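Local coordinates for protein short chain dehydrogenase (A0QTM2 homolog) (Mycobacterium thermoresistibile, PDB 3SC4) that probably catalyses NAD(P)-dependent oxidation or reduction of its substrate as a short-chain dehydrogenase, at residues I74-G77 / D78-A81; Y129-S132 / Q133-P137; V254-L257 / S258-D261. All blocks are in the same frame, centred on the assembly; numbering follows the deposited sequence. Where two conformers were deposited one is given.

Interaction 1. Residues I74-G77 / D78-A81; sequences IRDG and DAVA
Asp76, at the N-cap position of helix 77-91, turns its carboxylate to the amides of the first turn. With CG anti to the backbone N (chi1 175°), the side chain folds back beside its own carbonyl carbon, and OD1 comes to lie in front of the first two amides after Gly77, those of Asp78 and Ala79. Both bonds are weak: Asp78 N stands 3.1 Å from Asp76 OD1 but donates at a bent angle of 131°, whereas Ala79 N points more directly at the same oxygen over a longer 3.5 Å. The methyl of Ala79 packs against the carboxylate, its CB 4.0 Å from Asp76 CG. Backbone bonds take over from there, Val80 N to Asp76 O and Ala81 N to Gly77 O. On the inward side of the turn Val80 directs CG2 back at the loop, 3.7 Å from Ile74 O and 4.4 Å from Ile74 CG1, while Ile74 and Val80 both pack on helix 114-135. Asp78, exposed to solvent, has its OD2 4.3 Å from Asp76 OD1. Two acidic groups at the amino end of a helix would be expected to interact favourably with its dipole, which may offset part of their mutual repulsion and favour the ionised form of Asp76.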
# COMPACT_ATOMS: atom_id res chain seq x y z
N ILE B 74 -5.79 -2.15 17.57
CA ILE B 74 -4.66 -1.72 16.72
C ILE B 74 -5.02 -0.57 15.77
O ILE B 74 -4.13 0.06 15.21
CB ILE B 74 -4.19 -2.90 15.86
CG1 ILE B 74 -2.93 -2.59 15.07
CG2 ILE B 74 -5.31 -3.31 14.86
CD1 ILE B 74 -2.36 -3.85 14.36
N ARG B 75 -6.31 -0.34 15.54
CA ARG B 75 -6.76 0.75 14.70
C ARG B 75 -6.84 2.06 15.47
O ARG B 75 -7.03 3.11 14.87
CB ARG B 75 -8.11 0.43 14.05
CG ARG B 75 -7.98 -0.43 12.79
CD ARG B 75 -9.33 -1.00 12.39
NE ARG B 75 -10.05 -1.58 13.53
CZ ARG B 75 -11.36 -1.78 13.54
NH1 ARG B 75 -12.10 -1.45 12.49
NH2 ARG B 75 -11.94 -2.31 14.61
N ASP B 76 -6.70 1.99 16.79
CA ASP B 76 -6.69 3.19 17.64
C ASP B 76 -5.25 3.42 18.05
O ASP B 76 -4.66 2.61 18.76
CB ASP B 76 -7.63 2.98 18.84
CG ASP B 76 -7.61 4.12 19.85
OD1 ASP B 76 -6.79 5.05 19.73
OD2 ASP B 76 -8.42 4.06 20.80
N GLY B 77 -4.70 4.53 17.59
CA GLY B 77 -3.29 4.83 17.75
C GLY B 77 -2.89 5.05 19.19
O GLY B 77 -1.77 4.72 19.60
N ASP B 78 -3.80 5.61 19.97
CA ASP B 78 -3.57 5.81 21.40
C ASP B 78 -3.52 4.46 22.11
O ASP B 78 -2.64 4.25 22.94
CB ASP B 78 -4.63 6.74 22.00
CG ASP B 78 -4.54 8.18 21.44
OD1 ASP B 78 -3.42 8.63 21.12
OD2 ASP B 78 -5.58 8.86 21.31
N ALA B 79 -4.42 3.55 21.75
CA ALA B 79 -4.44 2.22 22.36
C ALA B 79 -3.14 1.49 22.05
O ALA B 79 -2.60 0.80 22.93
CB ALA B 79 -5.66 1.37 21.92
N VAL B 80 -2.62 1.69 20.84
CA VAL B 80 -1.35 1.10 20.47
C VAL B 80 -0.24 1.67 21.34
O VAL B 80 0.56 0.91 21.92
CB VAL B 80 -1.03 1.29 18.96
CG1 VAL B 80 0.42 0.90 18.66
CG2 VAL B 80 -1.98 0.44 18.14
N ALA B 81 -0.20 3.00 21.47
CA ALA B 81 0.81 3.66 22.31
C ALA B 81 0.71 3.15 23.74
O ALA B 81 1.74 2.86 24.37
CB ALA B 81 0.66 5.18 22.29

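Interaction 2. Residues Y129-S132 / Q133-P137; sequences YAVS and QSCIP
Tyr129 and Gln133, one turn apart on helix 114-135, bring their side chains together at an oblique angle. The amide nitrogen approaches the hydroxyl-bearing end of the ring, Gln133 NE2 lying 3.8 Å from Tyr129 CE2, with ring and amide planes 62° apart. A chi1 of 178° sends Gln133 CG away from its backbone N, and the chain stays extended beyond it, which carries the amide out to the phenol. The amide's oxygen is tied back to the helix through a water that donates both to Gln133 OE1, at 2.8 Å, and to Ala130 O, at 2.7 Å. That carbonyl also accepts the helical bond from Ser134 N, so two donors share it. Beneath the side chains the i to i+4 pattern continues, from Gln133 N to Tyr129 O at 2.8 Å through to Ile136 N to Ser132 O at 3.0 Å. Farther along, Ile136 CG1 packs 3.2 Å from Ser132 O.

The second subunit fixes the polar ends: Tyr129 OH bonds to Val112 O and Gln133 NE2 to Ile109 O of that chain, and the Tyr129 ring stacks with its Phe117. Ser132 OG is held within its own subunit by Thr128 O and Asn99 ND2. This part of the helix therefore presents Tyr129 and Gln133 to the partner subunit, while Val131 and Cys135 pack on Phe13 of strand 11-15 and Cys97 of strand 96-99, and Ser134 rests against Val80 and Val84 of helix 77-91.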
# COMPACT_ATOMS: atom_id res chain seq x y z
N TYR B 129 2.20 0.04 10.57
CA TYR B 129 2.89 1.31 10.70
C TYR B 129 2.85 1.77 12.18
O TYR B 129 3.89 2.03 12.78
CB TYR B 129 2.24 2.34 9.78
CG TYR B 129 2.94 3.69 9.75
CD1 TYR B 129 4.01 3.92 8.90
CD2 TYR B 129 2.53 4.73 10.57
CE1 TYR B 129 4.64 5.14 8.87
CE2 TYR B 129 3.18 5.96 10.55
CZ TYR B 129 4.23 6.15 9.69
OH TYR B 129 4.89 7.34 9.65
N ALA B 130 1.66 1.86 12.76
CA ALA B 130 1.49 2.37 14.14
C ALA B 130 2.23 1.50 15.18
O ALA B 130 2.97 2.00 16.02
CB ALA B 130 0.00 2.48 14.48
N VAL B 131 2.03 0.19 15.10
CA VAL B 131 2.71 -0.72 16.00
C VAL B 131 4.24 -0.60 15.87
O VAL B 131 4.93 -0.50 16.89
CB VAL B 131 2.27 -2.18 15.76
CG1 VAL B 131 3.26 -3.18 16.33
CG2 VAL B 131 0.87 -2.42 16.33
N SER B 132 4.75 -0.61 14.62
CA SER B 132 6.19 -0.55 14.39
C SER B 132 6.75 0.78 14.87
O SER B 132 7.75 0.81 15.54
CB SER B 132 6.55 -0.77 12.91
OG SER B 132 6.19 -2.08 12.43
N GLN B 133 6.08 1.87 14.54
CA GLN B 133 6.53 3.19 14.93
C GLN B 133 6.61 3.31 16.42
O GLN B 133 7.56 3.90 16.98
CB GLN B 133 5.55 4.25 14.42
CG GLN B 133 5.90 5.69 14.80
CD GLN B 133 4.78 6.64 14.41
OE1 GLN B 133 3.69 6.58 14.97
NE2 GLN B 133 5.04 7.51 13.43
N SER B 134 5.61 2.77 17.09
CA SER B 134 5.54 2.94 18.52
C SER B 134 6.60 2.08 19.22
O SER B 134 7.15 2.49 20.25
CB SER B 134 4.13 2.65 19.02
OG SER B 134 4.09 2.68 20.42
N CYS B 135 6.91 0.92 18.65
CA CYS B 135 7.95 0.05 19.19
C CYS B 135 9.38 0.58 18.99
O CYS B 135 10.24 0.40 19.86
CB CYS B 135 7.85 -1.35 18.58
SG CYS B 135 6.52 -2.42 19.28
N ILE B 136 9.63 1.24 17.86
CA ILE B 136 10.99 1.55 17.44
C ILE B 136 11.88 2.23 18.51
O ILE B 136 13.00 1.77 18.72
CB ILE B 136 11.01 2.34 16.12
CG1 ILE B 136 10.82 1.35 14.95
CG2 ILE B 136 12.35 3.13 15.97
CD1 ILE B 136 10.33 1.96 13.66
N PRO B 137 11.39 3.27 19.20
CA PRO B 137 12.24 3.91 20.21
C PRO B 137 12.70 2.98 21.35
O PRO B 137 13.80 3.16 21.92
CB PRO B 137 11.36 5.04 20.78
CG PRO B 137 10.15 5.15 19.87
CD PRO B 137 10.02 3.79 19.21
O HOH W 1 2.44 4.59 16.43

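Interaction 3. Residues V254-L257 / S258-D261; sequences VTDL and SVYD
Asp256 turns its carboxylate onto the short 3-10 turn that follows. From CB, a chi1 of 180° swings the acid group to the side of its own carbonyl carbon and so round to the start of the turn. CG itself stays 4.0 Å from Ser258 N, but OD1 moves in to accept from that amide at 3.1 Å, with the donor 45° out of the carboxylate plane. The second branch, OD2, faces the methyl Val259 CG1 at 4.0 Å. Farther round, Tyr260 N donates to Leu257 O at 3.0 Å, the i to i+3 bond of a 3-10 turn, and Asp261 N repeats the pattern to Ser258 O. Val254 CG1 meets the edge of the Tyr260 ring at CE2, near the ring plane, whereas Leu257 CD2 packs 4.2 Å from Tyr260 CD2. The ring is carried toward helices 245-252 and 222-232, touching Leu249 and Val223, and its OH bonds to Asp226. Asp261 forms a salt bridge with Arg219. The turn thus combines an aspartate bond to an early amide with apolar contacts of Val254 and Leu257 on the Tyr260 ring, and the Arg219 pairing probably stabilises the negative charge of the buried Asp261.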
# COMPACT_ATOMS: atom_id res chain seq x y z
N VAL B 254 17.27 -27.47 8.31
CA VAL B 254 16.18 -28.41 8.24
C VAL B 254 16.23 -29.12 6.88
O VAL B 254 16.31 -28.47 5.85
CB VAL B 254 14.83 -27.70 8.43
CG1 VAL B 254 13.68 -28.69 8.25
CG2 VAL B 254 14.78 -27.03 9.81
N THR B 255 16.25 -30.46 6.88
CA THR B 255 16.25 -31.19 5.60
C THR B 255 14.90 -31.79 5.27
O THR B 255 14.57 -31.97 4.10
CB THR B 255 17.35 -32.28 5.55
OG1 THR B 255 17.15 -33.25 6.60
CG2 THR B 255 18.75 -31.62 5.65
N ASP B 256 14.11 -32.06 6.30
CA ASP B 256 12.85 -32.78 6.14
C ASP B 256 11.69 -31.85 6.45
O ASP B 256 11.32 -31.70 7.60
CB ASP B 256 12.87 -33.98 7.09
CG ASP B 256 11.60 -34.83 7.02
OD1 ASP B 256 10.75 -34.59 6.14
OD2 ASP B 256 11.45 -35.76 7.86
N LEU B 257 11.11 -31.21 5.44
CA LEU B 257 9.96 -30.34 5.66
C LEU B 257 8.64 -31.07 5.98
O LEU B 257 7.67 -30.42 6.36
CB LEU B 257 9.75 -29.42 4.45
CG LEU B 257 10.83 -28.37 4.17
CD1 LEU B 257 10.75 -27.85 2.72
CD2 LEU B 257 10.76 -27.23 5.20
N SER B 258 8.60 -32.39 5.82
CA SER B 258 7.37 -33.16 6.06
C SER B 258 6.87 -33.06 7.49
O SER B 258 5.69 -33.27 7.75
CB SER B 258 7.57 -34.65 5.73
OG SER B 258 7.72 -34.86 4.34
N VAL B 259 7.76 -32.74 8.43
CA VAL B 259 7.32 -32.60 9.82
C VAL B 259 6.34 -31.43 9.99
O VAL B 259 5.70 -31.29 11.04
CB VAL B 259 8.53 -32.42 10.77
CG1 VAL B 259 9.47 -33.65 10.69
CG2 VAL B 259 9.29 -31.11 10.45
N TYR B 260 6.24 -30.58 8.96
CA TYR B 260 5.28 -29.47 8.95
C TYR B 260 3.98 -29.80 8.20
O TYR B 260 2.99 -29.08 8.30
CB TYR B 260 5.93 -28.22 8.36
CG TYR B 260 7.16 -27.81 9.14
CD1 TYR B 260 7.04 -27.31 10.43
CD2 TYR B 260 8.43 -27.97 8.62
CE1 TYR B 260 8.15 -26.96 11.18
CE2 TYR B 260 9.56 -27.61 9.37
CZ TYR B 260 9.40 -27.11 10.64
OH TYR B 260 10.50 -26.74 11.38
N ASP B 261 3.99 -30.89 7.45
CA ASP B 261 2.83 -31.28 6.66
C ASP B 261 1.72 -31.79 7.60
O ASP B 261 1.97 -32.57 8.53
CB ASP B 261 3.21 -32.34 5.60
CG ASP B 261 4.25 -31.83 4.60
OD1 ASP B 261 4.76 -30.69 4.77
OD2 ASP B 261 4.59 -32.57 3.65

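Interactions 1, 2 and 3 follow one another along the chain. The first two are neighbours in the Rossmann fold, their centres about 11 Å apart: the start of helix 77-91 lies against helix 114-135, with Val80 CG1 3.9 Å from Val131 CA and Ile74 CG1 4.0 Å from Val131 CG2. Interaction 2 thereby links the helix beginning at interaction 1 to the central parallel sheet and, through its other side, to the second subunit. Interaction 3 lies across the chain's centre, about 38 Å from interaction 1 and about 34 Å from interaction 2 between centres, in the loop after helix 245-252, where it packs the carboxy-terminal region onto helices 222-232 and 245-252.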